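Local structure of GntR-family protein transcriptional regulator (Mycobacterium smegmatis, 3F8M) at the interface of chains A and B. The protein represses the phnDCE phosphate-uptake operon when phosphate is available, as a DNA-binding transcription regulator of the GntR family, HutC type. Numbering follows the deposited sequence. Chains: chain A/B, GntR-family protein transcriptional regulator.

Contact 1 and contact 2 are patches of the same two-fold interface between the two copies of PhnF, their C-alpha centres about 14 Å apart. Strand 233-240 serves both: its start pairs with strand 180-188 of the other chain in contact 1, and its last residues carry the methionine of contact 2. The segment around strand 80-83 also enters both, through residue 79 just before it in contact 1 and residues 84-85 just after it in contact 2. Polar strand pairing and sulfur-rich apolar packing thus lie side by side. GntR-family regulators commonly act as dimers, and this interface would hold two UTRA domains together.

Contact 1: the interface of chains A and B. Residues chain A 184-187, 207; chain B 79, 207, 233-235.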
loop_
_atom_site.group_PDB
_atom_site.type_symbol
_atom_site.label_atom_id
_atom_site.label_comp_id
_atom_site.label_asym_id
_atom_site.label_seq_id
_atom_site.Cartn_x
_atom_site.Cartn_y
_atom_site.Cartn_z
ATOM N N THR A 184 -0.187 -7.140 -5.364
ATOM C CA THR A 184 -1.435 -6.410 -5.165
ATOM C C THR A 184 -1.479 -6.013 -3.699
ATOM O O THR A 184 -1.066 -6.774 -2.801
ATOM C CB THR A 184 -2.688 -7.218 -5.533
ATOM O OG1 THR A 184 -2.797 -8.352 -4.675
ATOM C CG2 THR A 184 -2.663 -7.671 -6.983
ATOM N N ILE A 185 -1.969 -4.813 -3.434
ATOM C CA ILE A 185 -2.058 -4.341 -2.077
ATOM C C ILE A 185 -3.492 -3.944 -1.867
ATOM O O ILE A 185 -4.025 -3.133 -2.660
ATOM C CB ILE A 185 -1.193 -3.077 -1.853
ATOM C CG1 ILE A 185 0.283 -3.376 -2.142
ATOM C CG2 ILE A 185 -1.425 -2.612 -0.433
ATOM C CD1 ILE A 185 1.216 -2.124 -2.321
ATOM N N ASP A 186 -4.102 -4.478 -0.816
ATOM C CA ASP A 186 -5.470 -4.202 -0.457
ATOM C C ASP A 186 -5.533 -3.881 1.015
ATOM O O ASP A 186 -4.568 -4.169 1.747
ATOM C CB ASP A 186 -6.367 -5.423 -0.762
ATOM C CG ASP A 186 -6.632 -5.591 -2.247
ATOM O OD1 ASP A 186 -7.432 -4.773 -2.782
ATOM O OD2 ASP A 186 -6.048 -6.519 -2.891
ATOM N N THR A 187 -6.646 -3.300 1.475
ATOM C CA THR A 187 -6.906 -3.273 2.905
ATOM C C THR A 187 -7.688 -4.508 3.285
ATOM O O THR A 187 -8.304 -5.134 2.407
ATOM C CB THR A 187 -7.705 -2.008 3.355
ATOM O OG1 THR A 187 -8.991 -2.031 2.741
ATOM C CG2 THR A 187 -6.943 -0.761 2.924
ATOM N N PHE A 207 -3.090 -4.418 6.107
ATOM C CA PHE A 207 -2.668 -4.439 4.735
ATOM C C PHE A 207 -2.713 -5.937 4.332
ATOM O O PHE A 207 -2.344 -6.786 5.136
ATOM C CB PHE A 207 -1.217 -4.071 4.621
ATOM C CG PHE A 207 -0.926 -2.587 4.553
ATOM C CD1 PHE A 207 -1.229 -1.850 3.401
ATOM C CD2 PHE A 207 -0.236 -1.978 5.596
ATOM C CE1 PHE A 207 -0.906 -0.486 3.318
ATOM C CE2 PHE A 207 0.093 -0.598 5.520
ATOM C CZ PHE A 207 -0.249 0.116 4.383
ATOM N N LYS B 79 -13.147 -3.228 -7.379
ATOM C CA LYS B 79 -12.180 -2.207 -6.909
ATOM C C LYS B 79 -11.431 -1.685 -8.127
ATOM O O LYS B 79 -11.145 -2.455 -9.065
ATOM C CB LYS B 79 -11.201 -2.846 -5.912
ATOM C CG LYS B 79 -11.785 -3.192 -4.567
ATOM C CD LYS B 79 -10.766 -3.874 -3.669
ATOM C CE LYS B 79 -11.331 -4.128 -2.266
ATOM N NZ LYS B 79 -10.292 -4.854 -1.439
ATOM N N PHE B 207 -6.736 3.649 2.538
ATOM C CA PHE B 207 -5.336 3.811 2.202
ATOM C C PHE B 207 -5.067 5.309 2.381
ATOM O O PHE B 207 -5.880 6.134 1.960
ATOM C CB PHE B 207 -5.059 3.509 0.748
ATOM C CG PHE B 207 -5.019 2.048 0.410
ATOM C CD1 PHE B 207 -3.922 1.266 0.794
ATOM C CD2 PHE B 207 -6.062 1.460 -0.298
ATOM C CE1 PHE B 207 -3.865 -0.095 0.470
ATOM C CE2 PHE B 207 -5.998 0.082 -0.636
ATOM C CZ PHE B 207 -4.907 -0.672 -0.233
ATOM N N MET B 233 -10.516 0.417 -3.856
ATOM C CA MET B 233 -9.226 0.597 -4.454
ATOM C C MET B 233 -8.282 -0.559 -4.155
ATOM O O MET B 233 -8.183 -0.989 -3.014
ATOM C CB MET B 233 -8.672 1.914 -3.891
ATOM C CG MET B 233 -7.229 2.238 -4.237
ATOM S SD MET B 233 -7.018 2.453 -5.995
ATOM C CE MET B 233 -8.536 3.344 -6.483
ATOM N N THR B 234 -7.611 -1.049 -5.187
ATOM C CA THR B 234 -6.482 -1.975 -5.065
ATOM C C THR B 234 -5.257 -1.354 -5.734
ATOM O O THR B 234 -5.349 -0.887 -6.895
ATOM C CB THR B 234 -6.805 -3.323 -5.803
ATOM O OG1 THR B 234 -7.971 -3.936 -5.240
ATOM C CG2 THR B 234 -5.636 -4.288 -5.693
ATOM N N PHE B 235 -4.096 -1.367 -5.053
ATOM C CA PHE B 235 -2.849 -0.977 -5.692
ATOM C C PHE B 235 -2.049 -2.154 -6.231
ATOM O O PHE B 235 -2.048 -3.219 -5.625
ATOM C CB PHE B 235 -2.005 -0.129 -4.741
ATOM C CG PHE B 235 -2.611 1.205 -4.480
ATOM C CD1 PHE B 235 -2.638 2.168 -5.489
ATOM C CD2 PHE B 235 -3.228 1.470 -3.278
ATOM C CE1 PHE B 235 -3.255 3.404 -5.271
ATOM C CE2 PHE B 235 -3.840 2.698 -3.052
ATOM C CZ PHE B 235 -3.841 3.665 -4.051
HETATM O O HOH W 1 -8.408 -2.916 -0.787
HETATM O O HOH W 2 -10.915 -4.424 0.990
#
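The ring of B:Phe207 is packed on both faces: methyl CG2 of A:Thr187 sits over its centre from chain A in a CH-pi contact, 3.8 Å from the centroid, and the ring edge of B:Phe235 (CD2) lies over the opposite face. The backbone N of A:Asp186 stands at its rim, in plane. Methyl CG2 of A:Ile185, anti to its own backbone N, reaches CE1 of the same ring at 3.6 Å. The B:Phe235 ring has B:Met233 SD above one face, towards the rim. Beside these rings the carboxylate of A:Asp186 is gripped through OD1. The hydroxyl OG1 of B:Thr234 donates to its syn lone pair at 2.7 Å, while NZ of B:Lys79 comes from above the carboxylate plane, 52° out of it, in a salt bridge of 3.2 Å. The lysine chain is extended beyond CG, which carries its terminal amino group NZ across to the carboxylate. Water 1 ties A:Asp186 OD1 to the N of A:Thr187, the carbonyl of B:Met233 and B:Lys79 NZ; water 2 links that NZ to the carbonyl of A:Thr187. The lysine would be expected to stabilise the carboxylate as an anion. Backbone bonds A:Ile185 N to B:Phe235 O (2.7 Å) and B:Phe235 N to A:Ile185 O (3.0 Å) form an antiparallel bridge, joining strand 180-188 of chain A to strand 233-240 of chain B across what is probably the dimer interface.

Contact 2: the interface of chains A and B. Residues chain A 84-85, 239; chain B 84-85, 239.
A:Met239 and B:Met239 both place CG beside the backbone N, anti to the carbonyl carbon, but their chains then diverge: A:Met239 bends at chi2 (-97°) as well as chi3, whereas B:Met239 stays near extended at chi2 (-159°) and turns at chi3. Both shapes bring the thioether methyls tip to tip, CE to CE at 3.3 Å, tighter than usual van der Waals contact, with the two side chains crossing at about a right angle. This is an apolar patch of the probable dimer interface of this GntR-family repressor, where residues near the end of strand 233-240 meet the loop that follows strand 80-83 in the partner. No N or O of one chain comes within bonding distance of an N or O of the other here, so methyls, sulfurs and backbone meet by van der Waals contact. The difference in methionine shape makes the two halves unequal in detail although the interface as a whole is two-fold. Sulfur SD of B:Met239 lies 3.4 Å from the carbonyl O of A:Leu84 and 3.7 Å from CA of A:Gly85, so that the thioether rests against the backbone of this loop. In the other half, SD of A:Met239 stands 3.8 Å from the O of B:Leu84, and its CG, rather than the sulfur, meets CA of B:Gly85 at 4.0 Å. In both leucines chi1 sets CG anti to the carbonyl carbon and chi2, 167°, turns the CD1 branches towards each other. They touch through one branch each, A:Leu84 CD1 against B:Leu84 CD1 at 3.8 Å, their side chains again crossing at about a right angle.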
loop_
_atom_site.group_PDB
_atom_site.type_symbol
_atom_site.label_atom_id
_atom_site.label_comp_id
_atom_site.label_asym_id
_atom_site.label_seq_id
_atom_site.Cartn_x
_atom_site.Cartn_y
_atom_site.Cartn_z
ATOM N N LEU A 84 8.795 -1.552 -1.094
ATOM C CA LEU A 84 8.191 -2.579 -1.939
ATOM C C LEU A 84 9.286 -3.074 -2.878
ATOM O O LEU A 84 10.066 -2.301 -3.422
ATOM C CB LEU A 84 6.953 -2.071 -2.692
ATOM C CG LEU A 84 5.640 -1.972 -1.905
ATOM C CD1 LEU A 84 4.643 -1.160 -2.711
ATOM C CD2 LEU A 84 5.063 -3.348 -1.545
ATOM N N GLY A 85 9.397 -4.381 -3.019
ATOM C CA GLY A 85 10.436 -4.941 -3.894
ATOM C C GLY A 85 10.956 -6.216 -3.281
ATOM O O GLY A 85 10.235 -6.873 -2.537
ATOM N N MET A 239 9.595 5.075 -7.556
ATOM C CA MET A 239 9.468 4.741 -8.987
ATOM C C MET A 239 10.211 5.756 -9.831
ATOM O O MET A 239 10.228 6.949 -9.512
ATOM C CB MET A 239 7.996 4.670 -9.449
ATOM C CG MET A 239 7.014 3.979 -8.487
ATOM S SD MET A 239 6.663 2.253 -8.849
ATOM C CE MET A 239 8.127 1.395 -8.240
ATOM N N LEU B 84 0.796 1.596 -8.926
ATOM C CA LEU B 84 1.586 2.648 -8.256
ATOM C C LEU B 84 2.571 3.216 -9.281
ATOM O O LEU B 84 3.090 2.486 -10.108
ATOM C CB LEU B 84 2.309 2.106 -7.019
ATOM C CG LEU B 84 1.460 1.885 -5.759
ATOM C CD1 LEU B 84 2.254 1.049 -4.732
ATOM C CD2 LEU B 84 0.968 3.189 -5.109
ATOM N N GLY B 85 2.801 4.522 -9.275
ATOM C CA GLY B 85 3.640 5.103 -10.339
ATOM C C GLY B 85 3.032 6.343 -10.936
ATOM O O GLY B 85 2.210 6.995 -10.294
ATOM N N MET B 239 7.633 -5.012 -10.300
ATOM C CA MET B 239 9.028 -4.601 -10.098
ATOM C C MET B 239 10.049 -5.551 -10.707
ATOM O O MET B 239 9.836 -6.759 -10.747
ATOM C CB MET B 239 9.311 -4.418 -8.623
ATOM C CG MET B 239 8.113 -3.853 -7.929
ATOM S SD MET B 239 8.518 -3.078 -6.396
ATOM C CE MET B 239 9.110 -1.467 -6.912
#